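Local coordinates for protein ribose 5-phosphate isomerase, putative (Trypanosoma brucei brucei, PDB 6FXS) that probably catalyses the reversible isomerisation of ribose 5-phosphate to ribulose 5-phosphate, at residues I32-P35 against I36-S39; M118-Q121 against H122-N126; S153-D156 against R157-Q160. All coordinates share one frame; numbering follows the deposited sequence.

Contact 1: I32-P35 against I36-S39; sequences IGFP and IHES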
loop_
_atom_site.group_PDB
_atom_site.type_symbol
_atom_site.label_atom_id
_atom_site.label_comp_id
_atom_site.label_asym_id
_atom_site.label_seq_id
_atom_site.Cartn_x
_atom_site.Cartn_y
_atom_site.Cartn_z
ATOM N N ILE B 32 8.893 -8.312 -17.478
ATOM C CA ILE B 32 7.724 -8.195 -16.621
ATOM C C ILE B 32 7.133 -6.780 -16.730
ATOM O O ILE B 32 5.909 -6.606 -16.766
ATOM C CB ILE B 32 8.067 -8.640 -15.145
ATOM C CG1 ILE B 32 8.586 -10.104 -15.105
ATOM C CG2 ILE B 32 6.870 -8.493 -14.208
ATOM C CD1 ILE B 32 7.636 -11.132 -15.740
ATOM N N GLY B 33 7.989 -5.751 -16.696
ATOM C CA GLY B 33 7.537 -4.378 -16.922
ATOM C C GLY B 33 7.235 -4.017 -18.381
ATOM O O GLY B 33 6.350 -3.194 -18.662
ATOM N N PHE B 34 7.911 -4.680 -19.321
ATOM C CA PHE B 34 7.616 -4.454 -20.773
ATOM C C PHE B 34 6.145 -4.239 -21.118
ATOM O O PHE B 34 5.820 -3.271 -21.795
ATOM C CB PHE B 34 8.230 -5.551 -21.697
ATOM C CG PHE B 34 7.883 -5.369 -23.139
ATOM C CD1 PHE B 34 8.535 -4.390 -23.899
ATOM C CD2 PHE B 34 6.909 -6.153 -23.748
ATOM C CE1 PHE B 34 8.201 -4.174 -25.255
ATOM C CE2 PHE B 34 6.610 -5.978 -25.115
ATOM C CZ PHE B 34 7.232 -4.972 -25.851
ATOM N N PRO B 35 5.229 -5.122 -20.704
ATOM C CA PRO B 35 3.854 -4.874 -21.225
ATOM C C PRO B 35 3.239 -3.545 -20.857
ATOM O O PRO B 35 2.291 -3.180 -21.494
ATOM C CB PRO B 35 3.023 -6.003 -20.614
ATOM C CG PRO B 35 4.022 -7.065 -20.361
ATOM C CD PRO B 35 5.307 -6.387 -19.974
ATOM N N ILE B 36 3.764 -2.781 -19.864
ATOM C CA ILE B 36 3.113 -1.511 -19.564
ATOM C C ILE B 36 3.961 -0.297 -19.943
ATOM O O ILE B 36 3.596 0.810 -19.556
ATOM C CB ILE B 36 2.662 -1.426 -18.050
ATOM C CG1 ILE B 36 3.875 -1.512 -17.112
ATOM C CG2 ILE B 36 1.533 -2.462 -17.774
ATOM C CD1 ILE B 36 3.667 -0.900 -15.746
ATOM N N HIS B 37 5.095 -0.510 -20.644
ATOM C CA HIS B 37 6.054 0.545 -20.861
ATOM C C HIS B 37 5.495 1.699 -21.663
ATOM O O HIS B 37 5.865 2.870 -21.416
ATOM C CB HIS B 37 7.362 0.058 -21.473
ATOM C CG HIS B 37 7.293 -0.137 -22.958
ATOM N ND1 HIS B 37 6.824 -1.308 -23.527
ATOM C CD2 HIS B 37 7.558 0.716 -23.977
ATOM C CE1 HIS B 37 6.835 -1.170 -24.842
ATOM N NE2 HIS B 37 7.284 0.043 -25.138
ATOM N N GLU B 38 4.546 1.424 -22.546
ATOM C CA GLU B 38 3.931 2.521 -23.323
ATOM C C GLU B 38 3.094 3.439 -22.454
ATOM O O GLU B 38 3.108 4.652 -22.668
ATOM C CB GLU B 38 3.114 2.028 -24.532
ATOM C CG GLU B 38 4.037 1.410 -25.596
ATOM C CD GLU B 38 3.318 0.740 -26.761
ATOM O OE1 GLU B 38 2.085 0.729 -26.806
ATOM O OE2 GLU B 38 4.018 0.206 -27.643
ATOM N N SER B 39 2.377 2.860 -21.484
ATOM C CA SER B 39 1.661 3.687 -20.493
ATOM C C SER B 39 2.716 4.516 -19.671
ATOM O O SER B 39 2.503 5.661 -19.409
ATOM C CB SER B 39 0.758 2.790 -19.610
ATOM O OG SER B 39 1.592 1.991 -18.746
HETATM O O HOH W 1 3.328 -1.184 -23.504
#
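The carbonyl oxygen of Phe34 is gripped twice by His37. The ring donates from ND1 to Phe34 O over 2.8 Å; ND1 sits in the carbonyl plane, on a lone pair of the oxygen, and the oxygen is close to the plane of the imidazole. The backbone adds His37 N to Phe34 O at 3.1 Å, a nearly straight bond arriving from above the carbonyl plane. One oxygen thus receives two donors from different directions, and the ring bond fixes the rotation of the imidazole. His37 CG stands between its own N and carbonyl carbon (chi1 81°), which swings ND1 back toward the residues preceding the helix. The phenyl ring runs alongside the imidazole, with CE1 of Phe34 3.3 Å from CE1 of His37. Their planes are 26° apart, but the rings are offset so far that little of one lies over the other.

One residue earlier, Ile36 N donates to Gly33 O at 2.9 Å, so two overlapping three-residue-back bonds wind the chain through Pro35 into the helix. Ile36, the N-cap residue, brings CG1 to 3.4 Å from Gly33 O. Water 1 continues the pattern, donating to Pro35 O and accepting from Glu38 N. Glu38 CG also covers part of one face of the imidazole, 3.5 Å above its plane.

Behind this shell, Asp30 OD1 accepts a hydrogen bond from Gly33 N and anchors the turn to the end of the preceding strand. The Tyr55 ring stacks with His37, Leu61 touches Phe34, and the loop residue Glu132 meets Ile36. The contact is the bend of a beta-alpha-beta unit in the parallel Rossmann-like sheet: strand 23-29 leads into it, helix 37-46 leaves it, and strand 51-55 follows beside 23-29.

Contact 2: M118-Q121 against H122-N126; sequences MARQ and HNDAN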
loop_
_atom_site.group_PDB
_atom_site.type_symbol
_atom_site.label_atom_id
_atom_site.label_comp_id
_atom_site.label_asym_id
_atom_site.label_seq_id
_atom_site.Cartn_x
_atom_site.Cartn_y
_atom_site.Cartn_z
ATOM N N MET B 118 8.385 12.163 -0.872
ATOM C CA MET B 118 9.507 12.164 0.051
ATOM C C MET B 118 10.834 11.712 -0.619
ATOM O O MET B 118 11.894 12.178 -0.226
ATOM C CB MET B 118 9.230 11.328 1.279
ATOM C CG MET B 118 7.995 11.837 2.130
ATOM S SD MET B 118 7.946 13.650 2.392
ATOM C CE MET B 118 9.257 13.636 3.581
ATOM N N ALA B 119 10.741 10.814 -1.604
ATOM C CA ALA B 119 11.945 10.381 -2.333
ATOM C C ALA B 119 12.622 11.609 -2.940
ATOM O O ALA B 119 13.851 11.706 -3.003
ATOM C CB ALA B 119 11.584 9.446 -3.461
ATOM N N ARG B 120 11.802 12.508 -3.442
ATOM C CA ARG B 120 12.320 13.766 -4.026
ATOM C C ARG B 120 12.731 14.820 -2.987
ATOM O O ARG B 120 13.837 15.394 -3.020
ATOM C CB ARG B 120 11.257 14.325 -4.962
ATOM C CG ARG B 120 11.048 13.468 -6.244
ATOM C CD ARG B 120 12.177 13.406 -7.223
ATOM N NE ARG B 120 12.553 14.744 -7.591
ATOM C CZ ARG B 120 13.694 15.337 -7.417
ATOM N NH1 ARG B 120 14.812 14.689 -7.062
ATOM N NH2 ARG B 120 13.715 16.658 -7.664
ATOM N N GLN B 121 11.795 15.100 -2.108
ATOM C CA GLN B 121 11.970 16.175 -1.114
ATOM C C GLN B 121 13.112 15.938 -0.153
ATOM O O GLN B 121 13.888 16.856 0.152
ATOM C CB GLN B 121 10.679 16.346 -0.309
ATOM C CG GLN B 121 9.582 17.090 -1.020
ATOM C CD GLN B 121 9.703 18.587 -0.754
ATOM O OE1 GLN B 121 10.072 19.436 -1.655
ATOM N NE2 GLN B 121 9.459 18.938 0.501
ATOM N N HIS B 122 13.262 14.704 0.308
ATOM C CA HIS B 122 14.338 14.336 1.224
ATOM C C HIS B 122 15.541 13.664 0.591
ATOM O O HIS B 122 16.687 13.900 1.059
ATOM C CB HIS B 122 13.805 13.409 2.364
ATOM C CG HIS B 122 12.995 14.140 3.388
ATOM N ND1 HIS B 122 12.535 13.554 4.561
ATOM C CD2 HIS B 122 12.617 15.447 3.444
ATOM C CE1 HIS B 122 11.858 14.454 5.259
ATOM N NE2 HIS B 122 11.897 15.620 4.613
ATOM N N ASN B 123 15.325 12.740 -0.311
ATOM C CA ASN B 123 16.451 11.925 -0.839
ATOM C C ASN B 123 16.994 12.482 -2.182
ATOM O O ASN B 123 17.978 11.921 -2.717
ATOM C CB ASN B 123 16.042 10.446 -0.961
ATOM C CG ASN B 123 15.425 9.908 0.346
ATOM O OD1 ASN B 123 14.212 9.706 0.439
ATOM N ND2 ASN B 123 16.251 9.750 1.348
ATOM N N ASP B 124 16.351 13.548 -2.706
ATOM C CA ASP B 124 16.634 14.076 -4.061
ATOM C C ASP B 124 16.841 12.919 -5.043
ATOM O O ASP B 124 17.840 12.851 -5.748
ATOM C CB ASP B 124 17.876 14.921 -4.026
ATOM C CG ASP B 124 18.061 15.813 -5.288
ATOM O OD1 ASP B 124 17.145 16.065 -6.072
ATOM O OD2 ASP B 124 19.171 16.293 -5.414
ATOM N N ALA B 125 15.953 11.974 -4.983
ATOM C CA ALA B 125 16.088 10.759 -5.742
ATOM C C ALA B 125 16.107 11.145 -7.276
ATOM O O ALA B 125 15.297 11.971 -7.735
ATOM C CB ALA B 125 14.967 9.788 -5.433
ATOM N N ASN B 126 17.021 10.506 -7.987
ATOM C CA ASN B 126 17.178 10.694 -9.442
ATOM C C ASN B 126 16.698 9.491 -10.320
ATOM O O ASN B 126 16.698 9.594 -11.543
ATOM C CB ASN B 126 18.617 11.205 -9.787
ATOM C CG ASN B 126 19.718 10.367 -9.231
ATOM O OD1 ASN B 126 19.520 9.183 -8.829
ATOM N ND2 ASN B 126 20.930 10.926 -9.241
HETATM O O HOH W 2 16.485 17.784 -7.679
#
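At the C-terminal end of helix 113-121 the backbone unwinds between Met118 and Ala125 in a Schellman motif. His122 N still makes a helical bond to Met118 O at 2.9 Å, whereas Asn123 N has only weak bonds, to Met118 O and Ala119 O. Asp124 then turns to positive phi (41°), which swings the chain back so that Ala125 N reaches Ala119 O, six residues earlier, at 2.9 Å. Inside this bond lies a weak one from Asp124 N to Arg120 O. The return also brings the methyls of Ala119 and Ala125 together.

Arg120 folds back over the turn, its chain bent at both chi2 and chi3. NH1 carries two bonds: a salt bridge to Asp124 OD1 (2.9 Å), met on the anti side of the carboxylate and near the guanidinium plane, and a hydrogen bond to Ala125 O (2.8 Å) that enters from above the carbonyl plane. The two flat groups are turned 44° against each other. One turn separates Met118 from His122, and the bends in Met118 lay its CE over a face of the His122 ring, 3.4 Å from the centroid, a CH-pi contact with SD farther out above the same ring.

Arg120 NE bonds Thr150 O, and Arg106 NH2 bonds Asp124 O. Phe147 of helix 137-149 packs on Ala119, Arg120 and Ala125, and Ala108 of strand 107-109 meets both alanines, so the turn delivers the chain from helix 113-121 into strand 127-131 beside 107-109.

Contact 3: S153-D156 against R157-Q160; sequences SGED and RHTQ. With SO4 (sulfate ion), chain C.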
loop_
_atom_site.group_PDB
_atom_site.type_symbol
_atom_site.label_atom_id
_atom_site.label_comp_id
_atom_site.label_asym_id
_atom_site.label_seq_id
_atom_site.Cartn_x
_atom_site.Cartn_y
_atom_site.Cartn_z
ATOM N N SER B 153 13.749 19.445 -1.315
ATOM C CA SER B 153 13.411 20.519 -0.324
ATOM C C SER B 153 14.509 21.597 -0.123
ATOM O O SER B 153 14.200 22.707 0.278
ATOM C CB SER B 153 12.966 19.958 1.032
ATOM O OG SER B 153 14.156 19.631 1.727
ATOM N N GLY B 154 15.750 21.272 -0.405
ATOM C CA GLY B 154 16.868 22.227 -0.252
ATOM C C GLY B 154 17.427 22.252 1.179
ATOM O O GLY B 154 18.410 22.959 1.428
ATOM N N GLU B 155 16.892 21.469 2.115
ATOM C CA GLU B 155 17.376 21.606 3.484
ATOM C C GLU B 155 18.745 21.001 3.719
ATOM O O GLU B 155 19.059 19.860 3.248
ATOM C CB GLU B 155 16.449 21.017 4.439
ATOM C CG GLU B 155 15.094 21.649 4.312
ATOM C CD GLU B 155 14.014 20.789 4.926
ATOM O OE1 GLU B 155 13.482 19.835 4.332
ATOM O OE2 GLU B 155 13.671 21.138 6.069
ATOM N N ASP B 156 19.566 21.757 4.422
ATOM C CA ASP B 156 20.935 21.342 4.660
ATOM C C ASP B 156 21.073 19.992 5.443
ATOM O O ASP B 156 22.012 19.217 5.202
ATOM C CB ASP B 156 21.800 22.371 5.427
ATOM C CG ASP B 156 23.328 21.985 5.319
ATOM O OD1 ASP B 156 23.805 21.818 4.173
ATOM O OD2 ASP B 156 23.989 21.725 6.339
ATOM N N ARG B 157 20.157 19.714 6.327
ATOM C CA ARG B 157 20.247 18.452 7.039
ATOM C C ARG B 157 20.057 17.216 6.097
ATOM O O ARG B 157 20.763 16.259 6.239
ATOM C CB ARG B 157 19.379 18.483 8.229
ATOM C CG ARG B 157 18.027 18.130 7.923
ATOM C CD ARG B 157 17.200 18.352 9.174
ATOM N NE ARG B 157 15.806 18.315 8.752
ATOM C CZ ARG B 157 15.203 19.252 8.029
ATOM N NH1 ARG B 157 15.858 20.380 7.636
ATOM N NH2 ARG B 157 13.921 19.055 7.709
ATOM N N HIS B 158 19.250 17.338 5.060
ATOM C CA HIS B 158 19.167 16.249 4.036
ATOM C C HIS B 158 20.398 16.277 3.172
ATOM O O HIS B 158 20.980 15.220 2.863
ATOM C CB HIS B 158 17.894 16.350 3.185
ATOM C CG HIS B 158 16.664 16.403 3.998
ATOM N ND1 HIS B 158 16.386 15.467 4.976
ATOM C CD2 HIS B 158 15.678 17.339 4.076
ATOM C CE1 HIS B 158 15.298 15.828 5.637
ATOM N NE2 HIS B 158 14.850 16.965 5.114
ATOM N N THR B 159 20.860 17.476 2.807
ATOM C CA THR B 159 22.090 17.539 2.024
ATOM C C THR B 159 23.264 16.821 2.718
ATOM O O THR B 159 23.994 16.098 2.065
ATOM C CB THR B 159 22.447 18.987 1.658
ATOM O OG1 THR B 159 21.358 19.489 0.873
ATOM C CG2 THR B 159 23.750 19.005 0.776
ATOM N N GLN B 160 23.479 17.053 3.999
ATOM C CA GLN B 160 24.559 16.369 4.744
ATOM C C GLN B 160 24.402 14.854 4.725
ATOM O O GLN B 160 25.369 14.134 4.633
ATOM C CB GLN B 160 24.614 16.856 6.181
ATOM C CG GLN B 160 25.283 18.214 6.263
ATOM C CD GLN B 160 25.443 18.717 7.680
ATOM O OE1 GLN B 160 25.312 19.917 7.901
ATOM N NE2 GLN B 160 25.734 17.826 8.636
HETATM S S SO4 C . 14.778 15.577 10.358
HETATM O O1 SO4 C . 13.809 14.546 10.752
HETATM O O2 SO4 C . 14.997 15.214 8.950
HETATM O O3 SO4 C . 16.069 15.637 11.102
HETATM O O4 SO4 C . 14.272 16.973 10.600
HETATM O O HOH W 3 20.953 22.206 1.158
#
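Glu155 and Arg157 pair across the N-terminus of helix 156-169, with Glu155 as N-cap residue. The helix opens regularly: Thr159 N bonds Glu155 O at 3.0 Å and Gln160 N bonds Asp156 O at 2.9 Å.

Along Arg157, CB follows directly on the Asp156 peptide. CG stands between the backbone N and carbonyl carbon (chi1 85°), and lies over the centre of the His158 ring, 4.2 Å above its plane. From there the chain runs extended to NE, and CD passes 3.5 Å from sulfate O3 and O4. NE donates to sulfate O4 at 2.8 Å and weakly to O2. At the tip, NH2 makes a salt bridge to Glu155 OE2 at 2.7 Å, backed by a weak bond from NH1 to the same oxygen. The guanidinium is therefore held from two parts of its edge, by the carboxylate and by the sulfate, while His158 NE2 lies over one of its faces.

The sulfate, probably from the crystallisation liquor, is also bonded by Arg161 NH1 and by residues of another chain, so it sits where subunits meet and may mark an anion-binding pocket. His158, which stacks with His122, reaches toward it with CE1.

Behind the salt bridge, Ser153 OG donates to the anti lone pair of Glu155 OE1, fixing the carboxylate from its other oxygen. That carboxylate stands nearly upright to the guanidinium, their planes 81° apart, and Arg157 NH2 meets OE2 from above the carboxylate plane.

Contacts 2 and 3 form one neighbourhood, their centres about 10 Å apart: Gln121 O lies 3.0 Å from Ser153 N, a probable hydrogen bond, and His122 CD2 packs 3.2 Å from His158 NE2. The end of helix 113-121 and the start of helix 156-169 are thereby joined. The sulfate bound in contact 3 is about 5 Å from the side chain of His122, so both contacts border this possible anion pocket. Contact 1 lies across the centre of the chain, its centre about 24 Å from that of contact 2 and 35 Å from that of contact 3, and touches neither.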